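Local coordinates for putative sugar binding protein (Geobacillus stearothermophilus, PDB 6GT9) that binds galactose, and glucose as well, probably serving as the sugar-binding part of a three-component sensing system tied to galactan utilization, at residues 91-99 with 162-170. Sequence-based numbering, arbitrary orientation.
Sequences IITQGLTEA and SLTAAHQQL. With GAL (beta-D-galactopyranose), chain E.
Thr164 and Thr97 meet across the interdomain cleft of a periplasmic-binding-protein type I fold, where the loop after strand 90-93 of one lobe closes on the start of helix 166-179 in the other, beside the bound galactose. Methyl CG2 of Thr97 lies 3.5 Å from Thr164 O, and a water joins that carbonyl to Glu98 N, donating to the former and accepting from the latter. CB of Ala165, the N-cap residue, is met by Leu96 CD1 at 3.9 Å, while its CA lies 3.4 Å from Leu96 O in a CA-H...O contact. The one direct hydrogen bond between the segments follows: Ala166 N, in the first turn of the helix, donates to Leu96 O at 2.7 Å, nearly straight at 162°, so that this lobe-to-lobe bond ties up an N-H at the helix start. At His167, CE1 is approached obliquely by Leu96 CD1; with CG anti to the backbone N (chi1 -161°), the end of Leu96 comes nearer the helix start than its CB direction alone would bring it. The imidazole NE2 donates to galactose O3 and, weakly, to O4, while the NE2 of Gln168 sits over one ring face. Gln94, its amide nearly perpendicular to the ring, is fixed by hydrogen bonds from NE2 to Glu38 and Asp119, both of which also hydrogen-bond galactose; this NE2 stands 3.2 Å from galactose O3 and 3.5 Å from His167 NE2.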
ATOM      1  N   ILE A  91       6.428  -1.787 -18.188  1.00 18.44           N
ATOM      2  CA  ILE A  91       6.682  -2.310 -16.848  1.00 15.67           C
ATOM      3  C   ILE A  91       5.885  -1.466 -15.864  1.00 19.06           C
ATOM      4  O   ILE A  91       5.946  -0.228 -15.901  1.00 17.47           O
ATOM      5  CB  ILE A  91       8.184  -2.288 -16.507  1.00 18.10           C
ATOM      6  CG1 ILE A  91       8.943  -3.259 -17.430  1.00 17.72           C
ATOM      7  CG2 ILE A  91       8.413  -2.643 -15.060  1.00 18.10           C
ATOM      8  CD1 ILE A  91      10.448  -3.258 -17.262  1.00 21.70           C
ATOM      9  N   ILE A  92       5.108  -2.130 -15.021  1.00 18.52           N
ATOM     10  CA  ILE A  92       4.274  -1.486 -14.011  1.00 16.26           C
ATOM     11  C   ILE A  92       4.781  -1.931 -12.648  1.00 18.29           C
ATOM     12  O   ILE A  92       4.871  -3.136 -12.382  1.00 15.63           O
ATOM     13  CB  ILE A  92       2.791  -1.852 -14.195  1.00 15.83           C
ATOM     14  CG1 ILE A  92       2.340  -1.526 -15.624  1.00 19.28           C
ATOM     15  CG2 ILE A  92       1.912  -1.134 -13.138  1.00 17.26           C
ATOM     16  CD1 ILE A  92       1.061  -2.234 -16.056  1.00 17.17           C
ATOM     17  N   THR A  93       5.104  -0.964 -11.787  1.00 18.00           N
ATOM     18  CA  THR A  93       5.765  -1.262 -10.524  1.00 18.50           C
ATOM     19  C   THR A  93       5.564  -0.112  -9.547  1.00 16.43           C
ATOM     20  O   THR A  93       5.347   1.032  -9.944  1.00 16.42           O
ATOM     21  CB  THR A  93       7.267  -1.478 -10.721  1.00 20.52           C
ATOM     22  OG1 THR A  93       7.879  -1.760  -9.462  1.00 19.94           O
ATOM     23  CG2 THR A  93       7.886  -0.214 -11.292  1.00 18.71           C
ATOM     24  N   GLN A  94       5.689  -0.424  -8.263  1.00 20.35           N
ATOM     25  CA  GLN A  94       5.859   0.625  -7.267  1.00 17.52           C
ATOM     26  C   GLN A  94       7.195   1.322  -7.485  1.00 21.06           C
ATOM     27  O   GLN A  94       8.188   0.698  -7.879  1.00 19.67           O
ATOM     28  CB  GLN A  94       5.850   0.045  -5.859  1.00 14.92           C
ATOM     29  CG  GLN A  94       4.547  -0.502  -5.357  1.00 17.71           C
ATOM     30  CD  GLN A  94       4.806  -1.477  -4.218  1.00 20.08           C
ATOM     31  OE1 GLN A  94       5.478  -2.484  -4.419  1.00 20.03           O
ATOM     32  NE2 GLN A  94       4.312  -1.159  -3.008  1.00 18.05           N
ATOM     33  N   GLY A  95       7.220   2.624  -7.239  1.00 23.03           N
ATOM     34  CA  GLY A  95       8.490   3.292  -7.046  1.00 20.98           C
ATOM     35  C   GLY A  95       8.811   3.169  -5.576  1.00 23.69           C
ATOM     36  O   GLY A  95       8.640   4.129  -4.822  1.00 25.81           O
ATOM     37  N   LEU A  96       9.248   1.974  -5.152  1.00 26.62           N
ATOM     38  CA  LEU A  96       9.168   1.600  -3.739  1.00 23.96           C
ATOM     39  C   LEU A  96      10.011   2.514  -2.856  1.00 27.39           C
ATOM     40  O   LEU A  96       9.588   2.881  -1.749  1.00 25.66           O
ATOM     41  CB  LEU A  96       9.586   0.144  -3.566  1.00 23.72           C
ATOM     42  CG  LEU A  96       9.149  -0.561  -2.288  1.00 24.29           C
ATOM     43  CD1 LEU A  96       7.650  -0.352  -2.047  1.00 21.58           C
ATOM     44  CD2 LEU A  96       9.476  -2.040  -2.416  1.00 27.75           C
ATOM     45  N   THR A  97      11.210   2.874  -3.310  1.00 28.26           N
ATOM     46  CA  THR A  97      12.047   3.858  -2.635  1.00 28.02           C
ATOM     47  C   THR A  97      12.487   4.897  -3.650  1.00 34.21           C
ATOM     48  O   THR A  97      12.478   4.654  -4.855  1.00 31.11           O
ATOM     49  CB  THR A  97      13.291   3.242  -1.994  1.00 30.24           C
ATOM     50  OG1 THR A  97      14.112   2.654  -3.021  1.00 30.06           O
ATOM     51  CG2 THR A  97      12.904   2.190  -0.972  1.00 32.40           C
ATOM     52  N   GLU A  98      12.886   6.063  -3.153  1.00 30.55           N
ATOM     53  CA  GLU A  98      13.378   7.086  -4.061  1.00 33.48           C
ATOM     54  C   GLU A  98      14.839   6.867  -4.408  1.00 35.43           C
ATOM     55  O   GLU A  98      15.253   7.131  -5.546  1.00 35.92           O
ATOM     56  CB  GLU A  98      13.194   8.482  -3.457  1.00 33.68           C
ATOM     57  CG  GLU A  98      13.491   9.576  -4.475  1.00 42.61           C
ATOM     58  CD  GLU A  98      13.726  10.935  -3.859  1.00 43.42           C
ATOM     59  OE1 GLU A  98      12.729  11.589  -3.484  1.00 47.85           O
ATOM     60  OE2 GLU A  98      14.904  11.353  -3.774  1.00 47.83           O
ATOM     61  N   ALA A  99      15.620   6.362  -3.448  1.00 31.44           N
ATOM     62  CA  ALA A  99      17.065   6.259  -3.626  1.00 32.16           C
ATOM     63  C   ALA A  99      17.441   5.155  -4.606  1.00 32.97           C
ATOM     64  O   ALA A  99      18.372   5.312  -5.405  1.00 32.50           O
ATOM     65  CB  ALA A  99      17.738   6.020  -2.269  1.00 35.09           C
ATOM     66  N   SER A 162       7.293  -0.787   6.444  1.00 25.07           N
ATOM     67  CA  SER A 162       8.739  -0.626   6.531  1.00 25.69           C
ATOM     68  C   SER A 162       9.033   0.858   6.667  1.00 24.44           C
ATOM     69  O   SER A 162       8.211   1.698   6.304  1.00 24.87           O
ATOM     70  CB  SER A 162       9.461  -1.210   5.304  1.00 32.32           C
ATOM     71  OG  SER A 162       9.100  -0.538   4.113  1.00 26.52           O
ATOM     72  N   LEU A 163      10.226   1.169   7.174  1.00 25.37           N
ATOM     73  CA  LEU A 163      10.644   2.555   7.350  1.00 28.48           C
ATOM     74  C   LEU A 163      11.250   3.159   6.094  1.00 32.55           C
ATOM     75  O   LEU A 163      11.476   4.374   6.060  1.00 35.76           O
ATOM     76  CB  LEU A 163      11.662   2.660   8.485  1.00 32.74           C
ATOM     77  CG  LEU A 163      11.117   2.245   9.844  1.00 30.40           C
ATOM     78  CD1 LEU A 163      12.234   2.189  10.878  1.00 40.68           C
ATOM     79  CD2 LEU A 163      10.015   3.196  10.273  1.00 30.69           C
ATOM     80  N   THR A 164      11.511   2.350   5.072  1.00 30.17           N
ATOM     81  CA  THR A 164      12.153   2.798   3.841  0.98 32.33           C
ATOM     82  C   THR A 164      11.186   2.955   2.674  1.00 28.47           C
ATOM     83  O   THR A 164      11.427   3.782   1.793  1.00 34.23           O
ATOM     84  CB  THR A 164      13.261   1.814   3.442  0.98 32.63           C
ATOM     85  OG1 THR A 164      12.695   0.519   3.182  0.98 34.75           O
ATOM     86  CG2 THR A 164      14.276   1.681   4.555  0.98 31.07           C
ATOM     87  N   ALA A 165      10.105   2.174   2.637  1.00 27.38           N
ATOM     88  CA  ALA A 165       9.169   2.254   1.518  1.00 24.49           C
ATOM     89  C   ALA A 165       8.445   3.593   1.496  1.00 26.47           C
ATOM     90  O   ALA A 165       7.936   4.073   2.517  1.00 20.71           O
ATOM     91  CB  ALA A 165       8.144   1.127   1.578  1.00 27.96           C
ATOM     92  N   ALA A 166       8.363   4.169   0.298  1.00 23.70           N
ATOM     93  CA  ALA A 166       7.898   5.537   0.143  1.00 22.93           C
ATOM     94  C   ALA A 166       6.439   5.695   0.554  1.00 19.45           C
ATOM     95  O   ALA A 166       6.083   6.695   1.182  1.00 24.48           O
ATOM     96  CB  ALA A 166       8.114   5.987  -1.308  1.00 22.59           C
ATOM     97  N   HIS A 167       5.570   4.737   0.206  1.00 20.01           N
ATOM     98  CA  HIS A 167       4.156   4.896   0.557  1.00 21.66           C
ATOM     99  C   HIS A 167       3.941   4.766   2.057  1.00 22.50           C
ATOM    100  O   HIS A 167       3.083   5.450   2.629  1.00 20.80           O
ATOM    101  CB  HIS A 167       3.270   3.898  -0.202  1.00 18.64           C
ATOM    102  CG  HIS A 167       3.594   2.449   0.019  1.00 18.80           C
ATOM    103  ND1 HIS A 167       4.869   1.982   0.263  1.00 20.48           N
ATOM    104  CD2 HIS A 167       2.809   1.348  -0.076  1.00 18.46           C
ATOM    105  CE1 HIS A 167       4.850   0.661   0.346  1.00 20.81           C
ATOM    106  NE2 HIS A 167       3.611   0.251   0.140  1.00 17.59           N
ATOM    107  N   GLN A 168       4.722   3.905   2.704  1.00 19.88           N
ATOM    108  CA  GLN A 168       4.667   3.788   4.159  1.00 19.45           C
ATOM    109  C   GLN A 168       5.142   5.068   4.823  1.00 23.01           C
ATOM    110  O   GLN A 168       4.508   5.560   5.766  1.00 22.85           O
ATOM    111  CB  GLN A 168       5.510   2.593   4.612  1.00 19.71           C
ATOM    112  CG  GLN A 168       5.023   1.277   4.032  1.00 22.26           C
ATOM    113  CD  GLN A 168       3.579   1.001   4.405  1.00 23.54           C
ATOM    114  OE1 GLN A 168       3.287   0.627   5.539  1.00 19.96           O
ATOM    115  NE2 GLN A 168       2.664   1.209   3.457  1.00 21.51           N
ATOM    116  N   GLN A 169       6.260   5.623   4.349  1.00 21.21           N
ATOM    117  CA  GLN A 169       6.747   6.881   4.910  1.00 22.68           C
ATOM    118  C   GLN A 169       5.702   7.976   4.781  1.00 25.04           C
ATOM    119  O   GLN A 169       5.472   8.747   5.726  1.00 22.71           O
ATOM    120  CB  GLN A 169       8.044   7.300   4.216  1.00 28.53           C
ATOM    121  CG  GLN A 169       9.278   6.497   4.616  1.00 25.57           C
ATOM    122  CD  GLN A 169      10.466   6.791   3.706  1.00 31.13           C
ATOM    123  OE1 GLN A 169      10.359   7.569   2.759  1.00 35.06           O
ATOM    124  NE2 GLN A 169      11.596   6.161   3.985  1.00 33.58           N
ATOM    125  N   LEU A 170       5.039   8.048   3.626  1.00 21.77           N
ATOM    126  CA  LEU A 170       4.078   9.123   3.409  1.00 23.96           C
ATOM    127  C   LEU A 170       2.839   8.960   4.290  1.00 21.48           C
ATOM    128  O   LEU A 170       2.301   9.954   4.790  1.00 21.80           O
ATOM    129  CB  LEU A 170       3.699   9.197   1.926  1.00 18.82           C
ATOM    130  CG  LEU A 170       4.756   9.760   0.968  1.00 26.23           C
ATOM    131  CD1 LEU A 170       4.290   9.602  -0.485  1.00 25.79           C
ATOM    132  CD2 LEU A 170       5.030  11.228   1.251  1.00 25.40           C
TER
HETATM  133  C1  GAL E 401      -1.088  -1.932   1.279  1.00 16.19           C
HETATM  134  C2  GAL E 401      -0.091  -1.298   0.329  1.00 17.95           C
HETATM  135  C3  GAL E 401       0.601  -2.354  -0.552  1.00 17.31           C
HETATM  136  C4  GAL E 401       1.256  -3.412   0.320  1.00 16.41           C
HETATM  137  C5  GAL E 401       0.258  -3.971   1.320  1.00 20.18           C
HETATM  138  C6  GAL E 401       0.910  -4.906   2.342  1.00 19.10           C
HETATM  139  O1  GAL E 401      -1.679  -0.934   2.087  1.00 20.53           O
HETATM  140  O2  GAL E 401      -0.738  -0.356  -0.539  1.00 16.36           O
HETATM  141  O3  GAL E 401       1.632  -1.759  -1.278  1.00 18.48           O
HETATM  142  O4  GAL E 401       2.373  -2.857   1.021  1.00 18.15           O
HETATM  143  O5  GAL E 401      -0.426  -2.912   2.104  1.00 19.67           O
HETATM  144  O6  GAL E 401      -0.063  -5.686   3.002  1.00 20.40           O
HETATM  145  O   HOH W   1      11.603   5.870  -0.219  1.00 38.69           O